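Local coordinates for acyl-coa oxidase (Arabidopsis thaliana, PDB 1W07), which oxidises long- and medium-chain acyl-CoAs to 2-trans-enoyl-CoAs with its FAD cofactor, passing the electrons to oxygen to give hydrogen peroxide in peroxisomal beta-oxidation, at the interface of chains A and B. Residues are numbered along the deposited sequence; one frame, centred on the assembly and turned at random. Chains: chain A/B, Acyl-coa oxidase.

Contact 1: the interface of chains A and B. Residues chain A 645-646, 649-650; chain B 63, 66.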
loop_
_atom_site.group_PDB
_atom_site.type_symbol
_atom_site.label_atom_id
_atom_site.label_comp_id
_atom_site.label_asym_id
_atom_site.label_seq_id
_atom_site.Cartn_x
_atom_site.Cartn_y
_atom_site.Cartn_z
ATOM N N ASP A 645 -18.463 -18.131 -20.170
ATOM C CA ASP A 645 -19.429 -17.439 -21.006
ATOM C C ASP A 645 -18.620 -16.507 -21.893
ATOM O O ASP A 645 -17.952 -15.594 -21.401
ATOM C CB ASP A 645 -20.395 -16.630 -20.143
ATOM C CG ASP A 645 -21.413 -15.861 -20.967
ATOM O OD1 ASP A 645 -21.698 -16.288 -22.102
ATOM O OD2 ASP A 645 -21.935 -14.840 -20.477
ATOM N N GLY A 646 -18.676 -16.747 -23.197
ATOM C CA GLY A 646 -17.916 -15.945 -24.137
ATOM C C GLY A 646 -17.013 -16.845 -24.961
ATOM O O GLY A 646 -16.344 -16.397 -25.885
ATOM N N GLU A 649 -18.161 -17.161 -28.745
ATOM C CA GLU A 649 -17.937 -15.953 -29.534
ATOM C C GLU A 649 -16.525 -15.415 -29.578
ATOM O O GLU A 649 -16.131 -14.821 -30.576
ATOM C CB GLU A 649 -18.845 -14.816 -29.052
ATOM C CG GLU A 649 -20.243 -15.225 -28.678
ATOM C CD GLU A 649 -20.426 -15.368 -27.182
ATOM O OE1 GLU A 649 -19.831 -16.292 -26.578
ATOM O OE2 GLU A 649 -21.168 -14.544 -26.611
ATOM N N TYR A 650 -15.761 -15.615 -28.507
ATOM C CA TYR A 650 -14.419 -15.044 -28.447
ATOM C C TYR A 650 -13.216 -15.970 -28.319
ATOM O O TYR A 650 -12.086 -15.487 -28.306
ATOM C CB TYR A 650 -14.364 -14.026 -27.310
ATOM C CG TYR A 650 -15.525 -13.067 -27.303
ATOM C CD1 TYR A 650 -16.399 -13.015 -26.215
ATOM C CD2 TYR A 650 -15.753 -12.204 -28.379
ATOM C CE1 TYR A 650 -17.473 -12.121 -26.200
ATOM C CE2 TYR A 650 -16.817 -11.312 -28.367
ATOM C CZ TYR A 650 -17.671 -11.273 -27.274
ATOM O OH TYR A 650 -18.702 -10.359 -27.230
ATOM N N LYS B 63 -15.782 -11.965 -19.449
ATOM C CA LYS B 63 -16.319 -12.053 -20.802
ATOM C C LYS B 63 -15.823 -10.888 -21.650
ATOM O O LYS B 63 -15.420 -11.064 -22.805
ATOM C CB LYS B 63 -17.847 -12.058 -20.767
ATOM C CG LYS B 63 -18.463 -12.043 -22.163
ATOM C CD LYS B 63 -19.940 -12.432 -22.150
ATOM C CE LYS B 63 -20.482 -12.586 -23.572
ATOM N NZ LYS B 63 -21.869 -13.136 -23.592
ATOM N N LEU B 66 -12.381 -11.505 -22.806
ATOM C CA LEU B 66 -12.274 -12.429 -23.933
ATOM C C LEU B 66 -12.605 -11.657 -25.199
ATOM O O LEU B 66 -11.951 -11.841 -26.222
ATOM C CB LEU B 66 -13.233 -13.606 -23.765
ATOM C CG LEU B 66 -12.974 -14.477 -22.528
ATOM C CD1 LEU B 66 -13.903 -15.701 -22.564
ATOM C CD2 LEU B 66 -11.482 -14.881 -22.463
HETATM O O HOH W 1 -10.490 -14.197 -26.606
#
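With CG anti to the backbone N (chi1 176°) and the chain extended beyond it, B:Lys63 reaches out from helix 58-78 toward A:Asp645 and A:Glu649 near the C-terminus of the other subunit. A:Asp645 also has its CG anti to the backbone N (chi1 179°), which turns its carboxylate toward the lysine tip. The NZ ammonium lies 3.5 Å from carboxylate OD1 of A:Asp645 and 3.4 Å from carboxylate OE2 of A:Glu649: two salt bridges, long and weak as hydrogen bonds. The A:Glu649 chain, bent at chi2, crosses the lysine at about a right angle. Two acids around one amine would be expected to favour its charged form. A long lysine suits this place because its methylenes also pack: CD lies 3.9 Å from A:Asp645 CG, and CE 4.0 Å from the ring carbon CE1 of A:Tyr650. The tyrosine ring carries A:Glu649 CB over the centre of one face, so neighbours in helix 647-650 brace each other. One turn along from the lysine, B:Leu66 supplies a compact apolar partner, its CB 3.7 Å from A:Tyr650 CB. Beside this packing, a water joins two backbone carbonyls, 2.7 Å from A:Tyr650 O and 2.8 Å from B:Leu66 O.

Contact 2: the interface of chains A and B. Residues chain A 229, 233-234, 415-416, 418-419; chain B 393, 396, 404.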
loop_
_atom_site.group_PDB
_atom_site.type_symbol
_atom_site.label_atom_id
_atom_site.label_comp_id
_atom_site.label_asym_id
_atom_site.label_seq_id
_atom_site.Cartn_x
_atom_site.Cartn_y
_atom_site.Cartn_z
ATOM N N MET A 229 -11.766 2.445 -3.553
ATOM C CA MET A 229 -10.724 1.428 -3.496
ATOM C C MET A 229 -11.120 0.134 -2.750
ATOM O O MET A 229 -11.731 0.169 -1.674
ATOM C CB MET A 229 -9.511 2.042 -2.810
ATOM C CG MET A 229 -8.301 1.147 -2.721
ATOM S SD MET A 229 -6.937 1.970 -1.866
ATOM C CE MET A 229 -5.896 0.525 -1.374
ATOM N N ALA A 233 -15.102 -3.331 1.342
ATOM C CA ALA A 233 -14.590 -2.174 2.089
ATOM C C ALA A 233 -15.619 -1.066 2.282
ATOM O O ALA A 233 -16.687 -1.300 2.830
ATOM C CB ALA A 233 -13.333 -1.607 1.397
ATOM N N TYR A 234 -15.288 0.150 1.838
ATOM C CA TYR A 234 -16.212 1.264 1.977
ATOM C C TYR A 234 -17.306 1.298 0.929
ATOM O O TYR A 234 -18.205 2.126 0.996
ATOM C CB TYR A 234 -15.458 2.602 1.966
ATOM C CG TYR A 234 -15.219 3.185 3.345
ATOM C CD1 TYR A 234 -14.213 2.692 4.169
ATOM C CD2 TYR A 234 -16.024 4.212 3.829
ATOM C CE1 TYR A 234 -14.016 3.201 5.449
ATOM C CE2 TYR A 234 -15.837 4.740 5.103
ATOM C CZ TYR A 234 -14.828 4.226 5.909
ATOM O OH TYR A 234 -14.628 4.747 7.162
ATOM N N ALA A 415 -7.664 -1.681 2.273
ATOM C CA ALA A 415 -8.551 -0.753 1.581
ATOM C C ALA A 415 -9.525 -0.063 2.524
ATOM O O ALA A 415 -9.734 1.144 2.445
ATOM C CB ALA A 415 -9.329 -1.500 0.505
ATOM N N VAL A 416 -10.125 -0.831 3.418
ATOM C CA VAL A 416 -11.094 -0.266 4.330
ATOM C C VAL A 416 -10.457 0.625 5.397
ATOM O O VAL A 416 -11.083 1.566 5.871
ATOM C CB VAL A 416 -11.932 -1.399 4.988
ATOM C CG1 VAL A 416 -11.128 -2.091 6.088
ATOM C CG2 VAL A 416 -13.270 -0.840 5.484
ATOM N N VAL A 418 -7.226 2.396 5.158
ATOM C CA VAL A 418 -6.457 3.505 4.617
ATOM C C VAL A 418 -7.094 4.899 4.715
ATOM O O VAL A 418 -6.393 5.902 4.853
ATOM C CB VAL A 418 -6.009 3.177 3.153
ATOM C CG1 VAL A 418 -7.018 3.665 2.140
ATOM C CG2 VAL A 418 -4.634 3.748 2.910
ATOM N N PRO A 419 -8.438 4.987 4.667
ATOM C CA PRO A 419 -9.035 6.321 4.773
ATOM C C PRO A 419 -8.660 6.998 6.093
ATOM O O PRO A 419 -8.731 8.219 6.206
ATOM C CB PRO A 419 -10.534 6.033 4.690
ATOM C CG PRO A 419 -10.599 4.832 3.835
ATOM C CD PRO A 419 -9.469 3.983 4.356
ATOM N N GLU B 393 1.186 3.567 -4.244
ATOM C CA GLU B 393 0.278 3.807 -3.134
ATOM C C GLU B 393 0.526 5.190 -2.539
ATOM O O GLU B 393 -0.408 5.862 -2.087
ATOM C CB GLU B 393 0.416 2.711 -2.053
ATOM C CG GLU B 393 -0.226 3.085 -0.698
ATOM C CD GLU B 393 -1.708 3.471 -0.788
ATOM O OE1 GLU B 393 -2.241 4.053 0.189
ATOM O OE2 GLU B 393 -2.356 3.182 -1.816
ATOM N N ARG B 396 -1.203 7.767 -4.376
ATOM C CA ARG B 396 -2.622 7.817 -4.075
ATOM C C ARG B 396 -2.835 8.722 -2.856
ATOM O O ARG B 396 -3.728 9.573 -2.862
ATOM C CB ARG B 396 -3.177 6.408 -3.832
ATOM C CG ARG B 396 -4.706 6.354 -3.753
ATOM C CD ARG B 396 -5.167 5.007 -3.241
ATOM N NE ARG B 396 -4.699 4.817 -1.872
ATOM C CZ ARG B 396 -5.155 5.503 -0.827
ATOM N NH1 ARG B 396 -6.122 6.405 -0.976
ATOM N NH2 ARG B 396 -4.615 5.314 0.362
ATOM N N TYR B 404 -8.870 8.281 -3.079
ATOM C CA TYR B 404 -9.498 7.045 -2.625
ATOM C C TYR B 404 -10.582 6.556 -3.600
ATOM O O TYR B 404 -11.008 5.396 -3.558
ATOM C CB TYR B 404 -10.082 7.259 -1.224
ATOM C CG TYR B 404 -10.531 5.985 -0.515
ATOM C CD1 TYR B 404 -9.648 4.924 -0.288
ATOM C CD2 TYR B 404 -11.841 5.849 -0.067
ATOM C CE1 TYR B 404 -10.069 3.758 0.359
ATOM C CE2 TYR B 404 -12.266 4.709 0.586
ATOM C CZ TYR B 404 -11.393 3.668 0.801
ATOM O OH TYR B 404 -11.856 2.563 1.493
HETATM O O HOH W 2 -13.616 1.250 -0.241
HETATM O O HOH W 3 -5.605 7.202 2.552
#
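This is part of the two-fold symmetric interface of the homodimer, a mixed polar and apolar patch in which B:Tyr404, from the FAD-binding region of one subunit, is inserted against helix 410-417 and the following turn of the other, helping to hold the subunits together near the active site. A tyrosine suits the place because it offers a flat apolar face and a polar tip. CG of A:Pro419 sits over one face, offset toward the rim and 3.7 Å from the ring centroid, a CH-pi contact well served by the rigid proline ring. A:Val418 CG1 and A:Met229 CB both pack against ring carbon CE1. The phenol OH donates to A:Ala415 O at 2.7 Å, approaching from above the carbonyl plane (46° out of it). A water 2.8 Å from the same OH also contacts A:Met229 O and A:Tyr234 N, giving the phenol oxygen a second polar partner. At the tyrosine's backbone, A:Met229 N donates to B:Tyr404 O at 3.0 Å. Farther along, B:Arg396 bends at chi3 (64°) and grips B:Glu393 side-on: NE meets carboxylate OE2 at 2.9 Å and NH2 meets OE1 at 2.7 Å. This pairing fixes the guanidinium, whose CZ packs 4.0 Å from A:Val418 CG1, while the thioether SD of A:Met229 lies against B:Arg396 CD. A water bridges B:Arg396 NH2, at 3.1 Å, to A:Val418 O.

Contact 3: the interface of chains A and B. Residues chain A 405, 629-630, 633-634; chain B 140, 174, 224-225, 241.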
loop_
_atom_site.group_PDB
_atom_site.type_symbol
_atom_site.label_atom_id
_atom_site.label_comp_id
_atom_site.label_asym_id
_atom_site.label_seq_id
_atom_site.Cartn_x
_atom_site.Cartn_y
_atom_site.Cartn_z
ATOM N N LEU A 405 -5.068 -12.961 -2.743
ATOM C CA LEU A 405 -6.458 -13.404 -2.851
ATOM C C LEU A 405 -7.317 -12.641 -1.841
ATOM O O LEU A 405 -6.934 -12.456 -0.683
ATOM C CB LEU A 405 -6.571 -14.914 -2.578
ATOM C CG LEU A 405 -6.135 -15.852 -3.725
ATOM C CD1 LEU A 405 -6.103 -17.278 -3.214
ATOM C CD2 LEU A 405 -7.087 -15.751 -4.928
ATOM N N LEU A 629 -8.540 -22.768 1.169
ATOM C CA LEU A 629 -8.309 -21.925 -0.005
ATOM C C LEU A 629 -9.053 -22.526 -1.192
ATOM O O LEU A 629 -9.697 -21.813 -1.965
ATOM C CB LEU A 629 -6.812 -21.840 -0.350
ATOM C CG LEU A 629 -5.965 -20.825 0.439
ATOM C CD1 LEU A 629 -4.474 -21.040 0.178
ATOM C CD2 LEU A 629 -6.389 -19.415 0.050
ATOM N N PHE A 630 -8.937 -23.844 -1.338
ATOM C CA PHE A 630 -9.585 -24.566 -2.430
ATOM C C PHE A 630 -11.099 -24.466 -2.301
ATOM O O PHE A 630 -11.814 -24.266 -3.284
ATOM C CB PHE A 630 -9.163 -26.042 -2.412
ATOM C CG PHE A 630 -8.712 -26.568 -3.751
ATOM C CD1 PHE A 630 -7.443 -27.121 -3.900
ATOM C CD2 PHE A 630 -9.549 -26.498 -4.865
ATOM C CE1 PHE A 630 -7.006 -27.595 -5.135
ATOM C CE2 PHE A 630 -9.121 -26.970 -6.108
ATOM C CZ PHE A 630 -7.850 -27.518 -6.244
ATOM N N ALA A 633 -12.201 -21.038 -3.404
ATOM C CA ALA A 633 -12.060 -20.874 -4.848
ATOM C C ALA A 633 -13.298 -21.389 -5.569
ATOM O O ALA A 633 -13.846 -20.718 -6.446
ATOM C CB ALA A 633 -10.830 -21.626 -5.339
ATOM N N LEU A 634 -13.740 -22.583 -5.191
ATOM C CA LEU A 634 -14.900 -23.186 -5.830
ATOM C C LEU A 634 -16.146 -22.310 -5.756
ATOM O O LEU A 634 -17.015 -22.406 -6.615
ATOM C CB LEU A 634 -15.169 -24.578 -5.231
ATOM C CG LEU A 634 -14.009 -25.588 -5.374
ATOM C CD1 LEU A 634 -14.350 -26.864 -4.626
ATOM C CD2 LEU A 634 -13.730 -25.890 -6.846
ATOM N N LEU B 140 -0.045 -24.945 -4.716
ATOM C CA LEU B 140 -0.552 -24.442 -3.447
ATOM C C LEU B 140 0.564 -24.360 -2.418
ATOM O O LEU B 140 0.727 -23.348 -1.736
ATOM C CB LEU B 140 -1.661 -25.351 -2.906
ATOM C CG LEU B 140 -3.095 -24.957 -3.268
ATOM C CD1 LEU B 140 -4.070 -26.069 -2.892
ATOM C CD2 LEU B 140 -3.446 -23.664 -2.544
ATOM N N TRP B 174 -1.485 -23.819 -8.741
ATOM C CA TRP B 174 -2.267 -22.715 -8.202
ATOM C C TRP B 174 -1.595 -21.388 -8.558
ATOM O O TRP B 174 -0.417 -21.194 -8.253
ATOM C CB TRP B 174 -2.344 -22.905 -6.676
ATOM C CG TRP B 174 -3.343 -22.045 -5.953
ATOM C CD1 TRP B 174 -3.178 -20.747 -5.549
ATOM C CD2 TRP B 174 -4.678 -22.408 -5.598
ATOM N NE1 TRP B 174 -4.330 -20.288 -4.974
ATOM C CE2 TRP B 174 -5.268 -21.286 -4.986
ATOM C CE3 TRP B 174 -5.439 -23.580 -5.746
ATOM C CZ2 TRP B 174 -6.589 -21.295 -4.515
ATOM C CZ3 TRP B 174 -6.746 -23.593 -5.283
ATOM C CH2 TRP B 174 -7.312 -22.449 -4.671
ATOM N N ASP B 224 -10.862 -21.696 -11.622
ATOM C CA ASP B 224 -10.344 -20.391 -11.218
ATOM C C ASP B 224 -10.122 -20.376 -9.714
ATOM O O ASP B 224 -10.909 -20.945 -8.957
ATOM C CB ASP B 224 -11.340 -19.303 -11.654
ATOM C CG ASP B 224 -10.865 -17.900 -11.338
ATOM O OD1 ASP B 224 -11.111 -17.432 -10.207
ATOM O OD2 ASP B 224 -10.237 -17.268 -12.216
ATOM N N ILE B 225 -9.059 -19.710 -9.267
ATOM C CA ILE B 225 -8.745 -19.686 -7.836
ATOM C C ILE B 225 -9.497 -18.644 -7.009
ATOM O O ILE B 225 -9.394 -18.639 -5.782
ATOM C CB ILE B 225 -7.245 -19.478 -7.593
ATOM C CG1 ILE B 225 -6.799 -18.112 -8.146
ATOM C CG2 ILE B 225 -6.455 -20.602 -8.245
ATOM C CD1 ILE B 225 -5.384 -17.752 -7.748
ATOM N N PHE B 241 -6.326 -23.256 -10.823
ATOM C CA PHE B 241 -5.717 -24.377 -10.142
ATOM C C PHE B 241 -5.804 -25.534 -11.123
ATOM O O PHE B 241 -6.553 -25.474 -12.099
ATOM C CB PHE B 241 -6.449 -24.669 -8.828
ATOM C CG PHE B 241 -7.906 -24.956 -8.994
ATOM C CD1 PHE B 241 -8.345 -26.212 -9.405
ATOM C CD2 PHE B 241 -8.851 -23.970 -8.712
ATOM C CE1 PHE B 241 -9.720 -26.483 -9.529
ATOM C CE2 PHE B 241 -10.211 -24.227 -8.832
ATOM C CZ PHE B 241 -10.646 -25.497 -9.245
HETATM O O HOH W 4 -9.015 -19.206 -2.950
#
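Aromatic packing joins A:Phe630 of helix 626-635 to B:Trp174 and B:Phe241, which belong to the middle beta domain of the acyl-CoA dehydrogenase and oxidase superfamily. B:Trp174 directs CZ3 over the centre of one face of the A:Phe630 ring, edge-to-face with the planes at 69°. A:Phe630 in turn sets its CE2 edge over the centre of the B:Phe241 ring, the centroids 4.6 Å apart. B:Phe241 has CG between the backbone N and the carbonyl carbon (chi1 58°), which presents that face to the incoming edge. A phenylalanine suits position A:Phe630 because its ring gives a face to B:Trp174 and an edge to B:Phe241.

Aliphatic groups fill in around them. B:Leu140 CD1 lies 3.7 Å from A:Phe630 CD1, while its CD2 covers one face of the indole and B:Ile225 CG2 the other, clamping it within its own subunit. A:Leu405 CD1 meets the indole edge in plane, 3.9 Å from B:Trp174 NE1. The small A:Ala633 lets the helix come close, its CB 3.7 Å from B:Trp174 CH2; A:Leu634 CD2 reaches B:Phe241 CZ at 3.9 Å.

Polar linkage is through water: one molecule lies 2.9 Å from both A:Leu629 O and B:Ile225 O, at the edge of the indole plane.

The three contacts spread along one dimer interface: the centres of their C-alpha atoms lie about 32 Å apart for contacts 1 and 2, 22 Å for contacts 1 and 3, and 25 Å for contacts 2 and 3. Contacts 1 and 3 both use the C-terminal region of chain A. B:Tyr404 of contact 2 and A:Leu405 of contact 3 are sequence neighbours, so by the two-fold symmetry each chain's 404-405 stretch serves both contacts. The centre of contact 2 lies about 14 Å from A:Glu424, the proposed proton acceptor, against 44 Å and 38 Å for the centres of contacts 1 and 3.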